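Long-range contacts in D-alanyl-D-alanine carboxypeptidase (Streptococcus pneumoniae R6, PDB 1XP4), which probably removes the C-terminal D-alanine from peptidoglycan precursor peptides, as a serine-type carboxypeptidase of the peptidase S11 family: residues A[14-19]-A[30-35]; A[171-176]-A[247-252]; A[218-223]-A[233-238]. All coordinates share one frame; numbering follows the deposited sequence.

Interaction 1 of 3, residues A[14-19]-A[30-35]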
ATOM      1  N   ALA A  14     -17.240  -0.709 -10.843  1.00 18.41           N
ATOM      2  CA  ALA A  14     -16.984  -1.457  -9.617  1.00 20.77           C
ATOM      3  C   ALA A  14     -17.871  -0.828  -8.552  1.00 21.39           C
ATOM      4  O   ALA A  14     -18.199   0.354  -8.648  1.00 21.97           O
ATOM      5  CB  ALA A  14     -15.517  -1.337  -9.224  1.00 18.63           C
ATOM      6  N   LYS A  15     -18.266  -1.603  -7.546  1.00 20.21           N
ATOM      7  CA  LYS A  15     -19.133  -1.070  -6.505  1.00 19.78           C
ATOM      8  C   LYS A  15     -18.419  -0.096  -5.588  1.00 18.49           C
ATOM      9  O   LYS A  15     -19.024   0.865  -5.120  1.00 20.04           O
ATOM     10  CB  LYS A  15     -19.735  -2.198  -5.666  1.00 22.21           C
ATOM     11  CG  LYS A  15     -20.637  -3.119  -6.448  1.00 27.29           C
ATOM     12  CD  LYS A  15     -21.628  -3.841  -5.547  1.00 29.95           C
ATOM     13  CE  LYS A  15     -22.487  -4.820  -6.353  1.00 32.52           C
ATOM     14  NZ  LYS A  15     -23.177  -4.158  -7.504  1.00 32.52           N
ATOM     15  N   HIS A  16     -17.135  -0.335  -5.342  1.00 15.20           N
ATOM     16  CA  HIS A  16     -16.361   0.519  -4.445  1.00 15.12           C
ATOM     17  C   HIS A  16     -14.954   0.692  -4.952  1.00 14.93           C
ATOM     18  O   HIS A  16     -14.352  -0.259  -5.447  1.00 16.19           O
ATOM     19  CB  HIS A  16     -16.280  -0.110  -3.060  1.00 15.42           C
ATOM     20  CG  HIS A  16     -17.607  -0.505  -2.506  1.00 19.57           C
ATOM     21  ND1 HIS A  16     -18.458   0.398  -1.905  1.00 20.98           N
ATOM     22  CD2 HIS A  16     -18.252  -1.695  -2.503  1.00 18.30           C
ATOM     23  CE1 HIS A  16     -19.571  -0.221  -1.555  1.00 22.16           C
ATOM     24  NE2 HIS A  16     -19.473  -1.491  -1.908  1.00 22.12           N
ATOM     25  N   ALA A  17     -14.411   1.893  -4.804  1.00 14.03           N
ATOM     26  CA  ALA A  17     -13.055   2.132  -5.261  1.00 13.81           C
ATOM     27  C   ALA A  17     -12.503   3.462  -4.783  1.00 13.82           C
ATOM     28  O   ALA A  17     -13.257   4.382  -4.461  1.00 15.14           O
ATOM     29  CB  ALA A  17     -13.005   2.065  -6.790  1.00 12.10           C
ATOM     30  N   ILE A  18     -11.178   3.546  -4.735  1.00 11.81           N
ATOM     31  CA  ILE A  18     -10.494   4.770  -4.345  1.00 13.07           C
ATOM     32  C   ILE A  18      -9.089   4.705  -4.919  1.00 14.05           C
ATOM     33  O   ILE A  18      -8.496   3.631  -5.017  1.00 15.61           O
ATOM     34  CB  ILE A  18     -10.390   4.932  -2.810  1.00 14.08           C
ATOM     35  CG1 ILE A  18      -9.913   6.349  -2.474  1.00 11.71           C
ATOM     36  CG2 ILE A  18      -9.407   3.910  -2.235  1.00 13.24           C
ATOM     37  CD1 ILE A  18      -9.933   6.681  -0.993  1.00 10.25           C
ATOM     38  N   ALA A  19      -8.564   5.861  -5.301  1.00 13.13           N
ATOM     39  CA  ALA A  19      -7.230   5.943  -5.861  1.00 12.62           C
ATOM     40  C   ALA A  19      -6.471   7.037  -5.127  1.00 13.71           C
ATOM     41  O   ALA A  19      -7.017   8.112  -4.883  1.00 16.42           O
ATOM     42  CB  ALA A  19      -7.320   6.268  -7.342  1.00 12.42           C
ATOM     43  N   GLU A  30     -12.742   8.484  -5.986  1.00 19.59           N
ATOM     44  CA  GLU A  30     -13.421   7.685  -4.993  1.00 21.00           C
ATOM     45  C   GLU A  30     -14.862   7.398  -5.384  1.00 21.70           C
ATOM     46  O   GLU A  30     -15.476   8.161  -6.130  1.00 21.64           O
ATOM     47  CB  GLU A  30     -13.334   8.406  -3.638  1.00 21.49           C
ATOM     48  CG  GLU A  30     -14.645   8.696  -2.929  1.00 23.57           C
ATOM     49  CD  GLU A  30     -15.516   9.701  -3.650  1.00 25.60           C
ATOM     50  OE1 GLU A  30     -14.997  10.771  -4.032  1.00 31.08           O
ATOM     51  OE2 GLU A  30     -16.724   9.428  -3.827  1.00 24.64           O
ATOM     52  N   LYS A  31     -15.375   6.273  -4.893  1.00 21.48           N
ATOM     53  CA  LYS A  31     -16.750   5.854  -5.131  1.00 21.79           C
ATOM     54  C   LYS A  31     -17.133   4.894  -4.015  1.00 22.66           C
ATOM     55  O   LYS A  31     -16.675   3.752  -3.996  1.00 25.44           O
ATOM     56  CB  LYS A  31     -16.888   5.151  -6.481  1.00 20.05           C
ATOM     57  CG  LYS A  31     -18.262   4.550  -6.687  1.00 18.98           C
ATOM     58  CD  LYS A  31     -18.390   3.875  -8.030  1.00 22.80           C
ATOM     59  CE  LYS A  31     -19.685   3.086  -8.102  1.00 26.37           C
ATOM     60  NZ  LYS A  31     -19.888   2.454  -9.437  1.00 30.65           N
ATOM     61  N   ASP A  32     -17.967   5.360  -3.089  1.00 23.14           N
ATOM     62  CA  ASP A  32     -18.398   4.546  -1.956  1.00 23.35           C
ATOM     63  C   ASP A  32     -17.138   3.903  -1.362  1.00 23.49           C
ATOM     64  O   ASP A  32     -17.031   2.678  -1.250  1.00 25.28           O
ATOM     65  CB  ASP A  32     -19.382   3.474  -2.433  1.00 24.55           C
ATOM     66  CG  ASP A  32     -20.332   3.016  -1.335  1.00 29.39           C
ATOM     67  OD1 ASP A  32     -20.238   3.532  -0.201  1.00 32.58           O
ATOM     68  OD2 ASP A  32     -21.186   2.142  -1.604  1.00 31.15           O
ATOM     69  N   ALA A  33     -16.184   4.748  -0.984  1.00 21.26           N
ATOM     70  CA  ALA A  33     -14.908   4.290  -0.440  1.00 20.57           C
ATOM     71  C   ALA A  33     -14.837   4.150   1.072  1.00 20.08           C
ATOM     72  O   ALA A  33     -13.796   3.760   1.593  1.00 22.65           O
ATOM     73  CB  ALA A  33     -13.778   5.215  -0.915  1.00 15.57           C
ATOM     74  N   THR A  34     -15.925   4.446   1.778  1.00 19.83           N
ATOM     75  CA  THR A  34     -15.916   4.348   3.238  1.00 19.67           C
ATOM     76  C   THR A  34     -16.710   3.192   3.849  1.00 19.91           C
ATOM     77  O   THR A  34     -16.521   2.855   5.016  1.00 21.87           O
ATOM     78  CB  THR A  34     -16.417   5.643   3.872  1.00 18.51           C
ATOM     79  OG1 THR A  34     -17.622   6.052   3.222  1.00 24.22           O
ATOM     80  CG2 THR A  34     -15.383   6.732   3.740  1.00 20.26           C
ATOM     81  N   GLN A  35     -17.596   2.578   3.079  1.00 19.08           N
ATOM     82  CA  GLN A  35     -18.378   1.470   3.612  1.00 19.92           C
ATOM     83  C   GLN A  35     -17.544   0.195   3.702  1.00 18.79           C
ATOM     84  O   GLN A  35     -17.080  -0.317   2.688  1.00 20.58           O
ATOM     85  CB  GLN A  35     -19.594   1.208   2.726  1.00 21.74           C
ATOM     86  CG  GLN A  35     -20.527   0.141   3.259  1.00 24.61           C
ATOM     87  CD  GLN A  35     -21.354  -0.498   2.159  1.00 29.84           C
ATOM     88  OE1 GLN A  35     -22.118  -1.437   2.404  1.00 30.22           O
ATOM     89  NE2 GLN A  35     -21.203   0.004   0.934  1.00 30.20           N
TER

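Interaction 2 of 3, residues A[171-176]-A[247-252]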
ATOM      1  N   TYR A 171     -11.088   2.862   1.346  1.00 15.20           N
ATOM      2  CA  TYR A 171     -10.303   3.901   2.015  1.00 15.63           C
ATOM      3  C   TYR A 171      -9.309   3.205   2.945  1.00 16.70           C
ATOM      4  O   TYR A 171      -8.102   3.469   2.902  1.00 15.68           O
ATOM      5  CB  TYR A 171     -11.232   4.790   2.843  1.00 15.35           C
ATOM      6  CG  TYR A 171     -10.567   5.927   3.583  1.00 18.05           C
ATOM      7  CD1 TYR A 171     -10.361   7.160   2.965  1.00 21.27           C
ATOM      8  CD2 TYR A 171     -10.190   5.791   4.924  1.00 17.14           C
ATOM      9  CE1 TYR A 171      -9.805   8.235   3.663  1.00 18.74           C
ATOM     10  CE2 TYR A 171      -9.634   6.856   5.626  1.00 16.89           C
ATOM     11  CZ  TYR A 171      -9.447   8.075   4.989  1.00 17.40           C
ATOM     12  OH  TYR A 171      -8.919   9.146   5.676  1.00 17.94           O
ATOM     13  N   ASP A 172      -9.833   2.318   3.790  1.00 14.12           N
ATOM     14  CA  ASP A 172      -9.007   1.565   4.716  1.00 15.21           C
ATOM     15  C   ASP A 172      -7.916   0.804   3.967  1.00 15.33           C
ATOM     16  O   ASP A 172      -6.745   0.834   4.362  1.00 16.21           O
ATOM     17  CB  ASP A 172      -9.857   0.576   5.511  1.00 18.99           C
ATOM     18  CG  ASP A 172     -10.772   1.259   6.502  1.00 22.44           C
ATOM     19  OD1 ASP A 172     -10.353   2.282   7.082  1.00 25.30           O
ATOM     20  OD2 ASP A 172     -11.899   0.767   6.718  1.00 21.75           O
ATOM     21  N   VAL A 173      -8.297   0.125   2.886  1.00 12.39           N
ATOM     22  CA  VAL A 173      -7.334  -0.637   2.097  1.00 10.86           C
ATOM     23  C   VAL A 173      -6.223   0.264   1.574  1.00 11.68           C
ATOM     24  O   VAL A 173      -5.048  -0.103   1.627  1.00 13.02           O
ATOM     25  CB  VAL A 173      -8.013  -1.340   0.916  1.00  8.52           C
ATOM     26  CG1 VAL A 173      -6.997  -2.125   0.132  1.00  7.37           C
ATOM     27  CG2 VAL A 173      -9.090  -2.279   1.428  1.00 13.23           C
ATOM     28  N   ALA A 174      -6.597   1.439   1.073  1.00 11.33           N
ATOM     29  CA  ALA A 174      -5.628   2.396   0.557  1.00  9.81           C
ATOM     30  C   ALA A 174      -4.578   2.664   1.630  1.00  9.56           C
ATOM     31  O   ALA A 174      -3.375   2.626   1.367  1.00 12.42           O
ATOM     32  CB  ALA A 174      -6.325   3.691   0.180  1.00  8.29           C
ATOM     33  N   ILE A 175      -5.040   2.941   2.843  1.00  7.98           N
ATOM     34  CA  ILE A 175      -4.138   3.208   3.951  1.00  7.80           C
ATOM     35  C   ILE A 175      -3.175   2.023   4.113  1.00  8.86           C
ATOM     36  O   ILE A 175      -1.958   2.198   4.123  1.00 10.43           O
ATOM     37  CB  ILE A 175      -4.950   3.467   5.251  1.00  6.62           C
ATOM     38  CG1 ILE A 175      -5.660   4.830   5.134  1.00  7.68           C
ATOM     39  CG2 ILE A 175      -4.039   3.398   6.476  1.00  1.00           C
ATOM     40  CD1 ILE A 175      -6.608   5.202   6.299  1.00  6.19           C
ATOM     41  N   VAL A 176      -3.722   0.818   4.210  1.00  7.83           N
ATOM     42  CA  VAL A 176      -2.913  -0.388   4.343  1.00  8.48           C
ATOM     43  C   VAL A 176      -1.864  -0.481   3.231  1.00  9.64           C
ATOM     44  O   VAL A 176      -0.664  -0.610   3.485  1.00 11.72           O
ATOM     45  CB  VAL A 176      -3.804  -1.648   4.290  1.00  8.74           C
ATOM     46  CG1 VAL A 176      -2.936  -2.909   4.211  1.00  5.80           C
ATOM     47  CG2 VAL A 176      -4.716  -1.681   5.521  1.00  4.32           C
ATOM     48  N   ILE A 247      -1.853   4.387  -6.012  1.00 15.26           N
ATOM     49  CA  ILE A 247      -2.338   3.180  -5.369  1.00 14.31           C
ATOM     50  C   ILE A 247      -3.804   3.112  -5.737  1.00 12.88           C
ATOM     51  O   ILE A 247      -4.547   4.072  -5.568  1.00  9.07           O
ATOM     52  CB  ILE A 247      -2.194   3.213  -3.852  1.00 15.77           C
ATOM     53  CG1 ILE A 247      -0.711   3.266  -3.476  1.00 15.42           C
ATOM     54  CG2 ILE A 247      -2.845   1.963  -3.261  1.00 12.81           C
ATOM     55  CD1 ILE A 247      -0.450   3.077  -1.996  1.00 19.40           C
ATOM     56  N   THR A 248      -4.198   1.959  -6.257  1.00 16.36           N
ATOM     57  CA  THR A 248      -5.552   1.716  -6.725  1.00 17.42           C
ATOM     58  C   THR A 248      -6.265   0.615  -5.951  1.00 17.35           C
ATOM     59  O   THR A 248      -5.703  -0.457  -5.704  1.00 18.16           O
ATOM     60  CB  THR A 248      -5.504   1.354  -8.234  1.00 17.32           C
ATOM     61  OG1 THR A 248      -5.566   2.559  -9.002  1.00 20.32           O
ATOM     62  CG2 THR A 248      -6.644   0.425  -8.632  1.00 23.67           C
ATOM     63  N   VAL A 249      -7.508   0.891  -5.572  1.00 16.86           N
ATOM     64  CA  VAL A 249      -8.292  -0.135  -4.938  1.00 17.71           C
ATOM     65  C   VAL A 249      -9.644  -0.242  -5.628  1.00 16.99           C
ATOM     66  O   VAL A 249     -10.464   0.640  -5.608  1.00 16.69           O
ATOM     67  CB  VAL A 249      -8.450   0.293  -3.493  1.00 19.49           C
ATOM     68  CG1 VAL A 249      -9.174  -0.775  -2.720  1.00 16.80           C
ATOM     69  CG2 VAL A 249      -7.081   0.532  -2.867  1.00 21.95           C
ATOM     70  N   VAL A 250      -9.848  -1.355  -6.352  1.00 15.42           N
ATOM     71  CA  VAL A 250     -11.129  -1.620  -6.999  1.00 15.46           C
ATOM     72  C   VAL A 250     -11.757  -2.865  -6.313  1.00 16.09           C
ATOM     73  O   VAL A 250     -11.302  -3.971  -6.515  1.00 17.99           O
ATOM     74  CB  VAL A 250     -10.823  -1.941  -8.483  1.00 15.01           C
ATOM     75  CG1 VAL A 250     -11.943  -2.776  -9.124  1.00 14.94           C
ATOM     76  CG2 VAL A 250     -10.613  -0.704  -9.331  1.00 13.36           C
ATOM     77  N   LEU A 251     -12.827  -2.697  -5.476  1.00 14.82           N
ATOM     78  CA  LEU A 251     -13.391  -3.931  -4.855  1.00 15.44           C
ATOM     79  C   LEU A 251     -14.900  -4.091  -4.914  1.00 16.20           C
ATOM     80  O   LEU A 251     -15.565  -4.221  -3.896  1.00 18.49           O
ATOM     81  CB  LEU A 251     -13.069  -4.068  -3.365  1.00 11.63           C
ATOM     82  CG  LEU A 251     -12.267  -2.953  -2.736  1.00 10.56           C
ATOM     83  CD1 LEU A 251     -12.994  -2.323  -1.561  1.00 12.44           C
ATOM     84  CD2 LEU A 251     -10.981  -3.497  -2.156  1.00  9.67           C
ATOM     85  N   ASN A 252     -15.425  -3.996  -6.130  1.00 17.55           N
ATOM     86  CA  ASN A 252     -16.285  -5.068  -6.511  1.00 15.60           C
ATOM     87  C   ASN A 252     -16.652  -4.903  -7.968  1.00 13.08           C
ATOM     88  O   ASN A 252     -17.644  -4.277  -8.326  1.00 14.38           O
ATOM     89  CB  ASN A 252     -17.533  -4.972  -5.681  1.00 15.74           C
ATOM     90  CG  ASN A 252     -18.171  -6.325  -5.703  1.00 16.32           C
ATOM     91  OD1 ASN A 252     -18.831  -6.744  -4.738  1.00 16.22           O
ATOM     92  ND2 ASN A 252     -17.894  -7.065  -6.771  1.00 18.07           N
TER

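Interaction 3 of 3, residues A[218-223]-A[233-238]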
ATOM      1  N   GLY A 218       1.755  -0.898 -18.832  1.00 17.36           N
ATOM      2  CA  GLY A 218       3.071  -0.403 -18.478  1.00 16.73           C
ATOM      3  C   GLY A 218       3.140   0.415 -17.205  1.00 17.73           C
ATOM      4  O   GLY A 218       2.408   1.396 -17.043  1.00 17.66           O
ATOM      5  N   GLY A 219       4.034   0.012 -16.303  1.00 16.86           N
ATOM      6  CA  GLY A 219       4.206   0.722 -15.048  1.00 15.80           C
ATOM      7  C   GLY A 219       3.824  -0.068 -13.809  1.00 15.28           C
ATOM      8  O   GLY A 219       4.407   0.111 -12.742  1.00 14.97           O
ATOM      9  N   PHE A 220       2.857  -0.959 -13.956  1.00 15.03           N
ATOM     10  CA  PHE A 220       2.332  -1.723 -12.820  1.00 17.17           C
ATOM     11  C   PHE A 220       3.435  -2.605 -12.217  1.00 17.75           C
ATOM     12  O   PHE A 220       4.462  -2.882 -12.827  1.00 20.77           O
ATOM     13  CB  PHE A 220       1.140  -2.578 -13.315  1.00 16.82           C
ATOM     14  CG  PHE A 220      -0.182  -1.904 -13.038  1.00 17.58           C
ATOM     15  CD1 PHE A 220      -0.725  -1.049 -13.981  1.00 18.01           C
ATOM     16  CD2 PHE A 220      -0.792  -1.999 -11.792  1.00 14.71           C
ATOM     17  CE1 PHE A 220      -1.795  -0.232 -13.651  1.00 18.24           C
ATOM     18  CE2 PHE A 220      -1.878  -1.192 -11.488  1.00 13.10           C
ATOM     19  CZ  PHE A 220      -2.371  -0.290 -12.407  1.00 14.87           C
ATOM     20  N   ASP A 221       3.232  -2.953 -10.929  1.00 16.41           N
ATOM     21  CA  ASP A 221       4.115  -3.894 -10.208  1.00 19.21           C
ATOM     22  C   ASP A 221       3.478  -4.312  -8.871  1.00 21.24           C
ATOM     23  O   ASP A 221       4.150  -4.725  -7.946  1.00 18.72           O
ATOM     24  CB  ASP A 221       5.508  -3.291  -9.974  1.00 20.08           C
ATOM     25  CG  ASP A 221       5.428  -1.872  -9.423  1.00 22.99           C
ATOM     26  OD1 ASP A 221       4.351  -1.297  -9.413  1.00 26.34           O
ATOM     27  OD2 ASP A 221       6.455  -1.341  -9.023  1.00 24.45           O
ATOM     28  N   GLY A 222       2.154  -4.112  -8.777  1.00 20.00           N
ATOM     29  CA  GLY A 222       1.430  -4.601  -7.589  1.00 20.00           C
ATOM     30  C   GLY A 222      -0.084  -4.512  -7.795  1.00 20.00           C
ATOM     31  O   GLY A 222      -0.549  -4.035  -8.807  1.00 20.00           O
ATOM     32  N   LEU A 223      -0.877  -4.959  -6.787  1.00 19.97           N
ATOM     33  CA  LEU A 223      -0.355  -5.229  -5.450  1.00 15.21           C
ATOM     34  C   LEU A 223      -0.902  -6.531  -4.860  1.00 14.72           C
ATOM     35  O   LEU A 223      -0.196  -7.282  -4.210  1.00 13.42           O
ATOM     36  CB  LEU A 223      -0.789  -4.069  -4.550  1.00 11.84           C
ATOM     37  CG  LEU A 223      -0.029  -4.036  -3.220  1.00  9.25           C
ATOM     38  CD1 LEU A 223       1.472  -3.807  -3.412  1.00  7.38           C
ATOM     39  CD2 LEU A 223      -0.513  -2.921  -2.291  1.00  9.56           C
ATOM     40  N   GLU A 233     -14.961  -9.396  -7.772  1.00 13.55           N
ATOM     41  CA  GLU A 233     -13.660  -9.305  -8.424  1.00 14.49           C
ATOM     42  C   GLU A 233     -12.972  -8.034  -7.934  1.00 14.72           C
ATOM     43  O   GLU A 233     -13.321  -6.923  -8.329  1.00 12.99           O
ATOM     44  CB  GLU A 233     -13.846  -9.311  -9.944  1.00 13.38           C
ATOM     45  CG  GLU A 233     -14.284 -10.682 -10.462  1.00 14.41           C
ATOM     46  CD  GLU A 233     -14.934 -10.639 -11.833  1.00 18.87           C
ATOM     47  OE1 GLU A 233     -14.325 -10.089 -12.779  1.00 18.63           O
ATOM     48  OE2 GLU A 233     -16.062 -11.166 -11.965  1.00 21.39           O
ATOM     49  N   SER A 234     -11.994  -8.217  -7.052  1.00 17.09           N
ATOM     50  CA  SER A 234     -11.279  -7.098  -6.454  1.00 15.75           C
ATOM     51  C   SER A 234      -9.777  -7.129  -6.692  1.00 15.58           C
ATOM     52  O   SER A 234      -9.170  -8.195  -6.831  1.00 14.11           O
ATOM     53  CB  SER A 234     -11.562  -7.061  -4.952  1.00 13.47           C
ATOM     54  OG  SER A 234     -12.956  -6.980  -4.720  1.00 14.08           O
ATOM     55  N   PHE A 235      -9.184  -5.939  -6.710  1.00 15.14           N
ATOM     56  CA  PHE A 235      -7.762  -5.807  -6.948  1.00 13.92           C
ATOM     57  C   PHE A 235      -7.157  -4.496  -6.456  1.00 13.99           C
ATOM     58  O   PHE A 235      -7.672  -3.411  -6.729  1.00 14.32           O
ATOM     59  CB  PHE A 235      -7.498  -5.958  -8.446  1.00 13.70           C
ATOM     60  CG  PHE A 235      -6.089  -5.657  -8.849  1.00 10.87           C
ATOM     61  CD1 PHE A 235      -5.037  -6.441  -8.385  1.00 11.18           C
ATOM     62  CD2 PHE A 235      -5.815  -4.598  -9.706  1.00  8.39           C
ATOM     63  CE1 PHE A 235      -3.728  -6.174  -8.771  1.00 13.46           C
ATOM     64  CE2 PHE A 235      -4.516  -4.319 -10.102  1.00 11.75           C
ATOM     65  CZ  PHE A 235      -3.463  -5.111  -9.633  1.00 14.30           C
ATOM     66  N   VAL A 236      -6.059  -4.611  -5.718  1.00 13.04           N
ATOM     67  CA  VAL A 236      -5.356  -3.437  -5.242  1.00 13.44           C
ATOM     68  C   VAL A 236      -4.161  -3.380  -6.172  1.00 14.73           C
ATOM     69  O   VAL A 236      -3.393  -4.342  -6.250  1.00 15.34           O
ATOM     70  CB  VAL A 236      -4.838  -3.583  -3.786  1.00 12.64           C
ATOM     71  CG1 VAL A 236      -4.112  -2.312  -3.378  1.00  7.04           C
ATOM     72  CG2 VAL A 236      -5.988  -3.842  -2.828  1.00 10.09           C
ATOM     73  N   GLY A 237      -4.019  -2.275  -6.894  1.00 14.42           N
ATOM     74  CA  GLY A 237      -2.899  -2.146  -7.803  1.00 14.80           C
ATOM     75  C   GLY A 237      -2.100  -0.882  -7.574  1.00 16.25           C
ATOM     76  O   GLY A 237      -2.655   0.150  -7.212  1.00 18.26           O
ATOM     77  N   THR A 238      -0.787  -0.962  -7.757  1.00 17.25           N
ATOM     78  CA  THR A 238       0.061   0.215  -7.610  1.00 16.06           C
ATOM     79  C   THR A 238       0.828   0.355  -8.922  1.00 15.31           C
ATOM     80  O   THR A 238       1.135  -0.639  -9.582  1.00 12.59           O
ATOM     81  CB  THR A 238       1.053   0.086  -6.427  1.00 16.66           C
ATOM     82  OG1 THR A 238       1.788   1.310  -6.290  1.00 16.46           O
ATOM     83  CG2 THR A 238       2.030  -1.056  -6.659  1.00 16.09           C
TER

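Interaction 1 of 3, residues A[14-19]-A[30-35]
K31 and H16 make the polar side-chain links here, each to a backbone carbonyl. K31 leaves the chain with CG anti to the backbone N (chi1 173°) and runs fully extended alongside the neighbouring segment, so that NZ meets A14 O at 2.8 Å; I12 O accepts a second bond from the same ammonium group. On H16, ND1 donates to D32 O at 2.8 Å. That oxygen sits at the ring edge and receives the N-H on a lone pair, with an angle of 148° at the hydrogen. Next to these side-chain bonds, A17 and K31 form an antiparallel hydrogen-bonded pair, A17 N to K31 O at 3.0 Å and K31 N to A17 O at 2.9 Å. The pair belongs to the beta hairpin of strands 17-21 and 26-31, which forms one margin of the five-stranded antiparallel sheet. Further along, I18 and E30 make a non-hydrogen-bonded pair, their side chains crossing obliquely on the face where helix 170-183 packs against I18. Just past strand 26-31 the chain turns back, bringing A33 CB against I18 CB at 3.9 Å. The Q35 and H16 side chains cross obliquely, the amide plane turned 74° from the imidazole.

Interaction 2 of 3, residues A[171-176]-A[247-252]
Helix 170-183 lies across one face of the central antiparallel sheet of this beta-lactamase-clan domain, and this contact is where it meets strand 244-253, the middle strand of the five. The axes of 171-176 and 247-251 come within 8.4 Å and their directions differ by 144°, so helix and strand run roughly antiparallel. Sheet geometry decides which residues take part: I247, V249 and L251 direct their side chains to the helix, whereas T248 and V250 pack against helix 262-277 on the opposite face. The strand is therefore covered on both faces by helices.

V173 and V249 form the centre of the interface. Each carries CG1 anti to its backbone N (chi1 -179° and -176°), and the two branched side chains cross obliquely. V173 CG1 touches both methyls of V249, CG1 at 3.8 Å and CG2 at 4.0 Å. The other branch, V173 CG2, meets L251 CD2 at 4.2 Å, so one valine bridges two strand positions. No hydrogen bond links the segments; the association is apolar, between residues that are all buried.

The site is close to the predicted catalytic residues. The side chain of V173 is about 8 Å from that of K224, a predicted substrate-binding residue, and L251 also packs on I42, which follows the predicted nucleophile S41 in sequence. The contact is thus part of the buried apolar packing near the predicted catalytic residues.

Towards the I247 end of the strand segment the fit loosens, I247 CD1 coming only to 4.5 Å from A174 O. At the centre, V249 CG2 approaches the helix backbone itself, 4.1 Å from A174 N.

Interaction 3 of 3, residues A[218-223]-A[233-238]
L223 sits in the beta hairpin of strands 220-228 and 234-241, at the margin of the antiparallel sheet that carries the predicted substrate-binding K224, the next residue, probably the lysine of the family's KTG motif. Its CB, directed toward the other strand, itself lies 3.1 Å from V236 O and 3.9 Å from V236 CG1. CG stands anti to the backbone N (chi1 -166°), which sets L223 and V236 side by side, pointing the same way. Of the two tips, CD2 packs on V236 CG1 at 3.8 Å, and CD1 reaches toward T238 CG2 at 4.3 Å. Both L223 and V236 also touch A177 of helix 170-183, placing this pair on the face covered by that helix.

The backbone beneath is held unevenly. L223 N donates to V236 O at 2.6 Å, in the carbonyl plane on a lone pair, though the angle at the hydrogen is a bent 132°. The bonds from T238 N to G222 O and from D221 N to T238 O are weak, so this end of the hairpin is loosely paired. R245 adds polar links here: it forms a salt bridge with D221 OD1 and a hydrogen bond to T238 OG1.

F220 and F235 reach the backbone from their own strands, near helix 262-277. The F220 ring turns its edge to the G237 backbone, and its CE2 lies at the edge of the F235 ring, 4.3 Å from F235 CE2. One face of F235 covers G237 N, which stands 3.8 Å above the ring plane, offset toward the rim.

The three interactions sample the whole five-stranded antiparallel sheet, whose order is 26-31, 17-21, 244-253, 234-241, 220-228. Interaction 1 joins the first two strands and interaction 3 the last two; they lie about 16 Å apart between centres and do not touch. Interaction 2 lies between them, its centre about 8 Å from that of interaction 1 and about 11 Å from that of interaction 3, because strand 244-253 pairs with both 17-21 and 234-241 while helix 170-183 covers its face. Along the chain, interaction 1 is complete before interaction 2 begins, and interaction 3 falls between the two halves of interaction 2. N-terminal and later segments thus combine in one sheet, whose 220-228 margin carries the predicted substrate-binding K224.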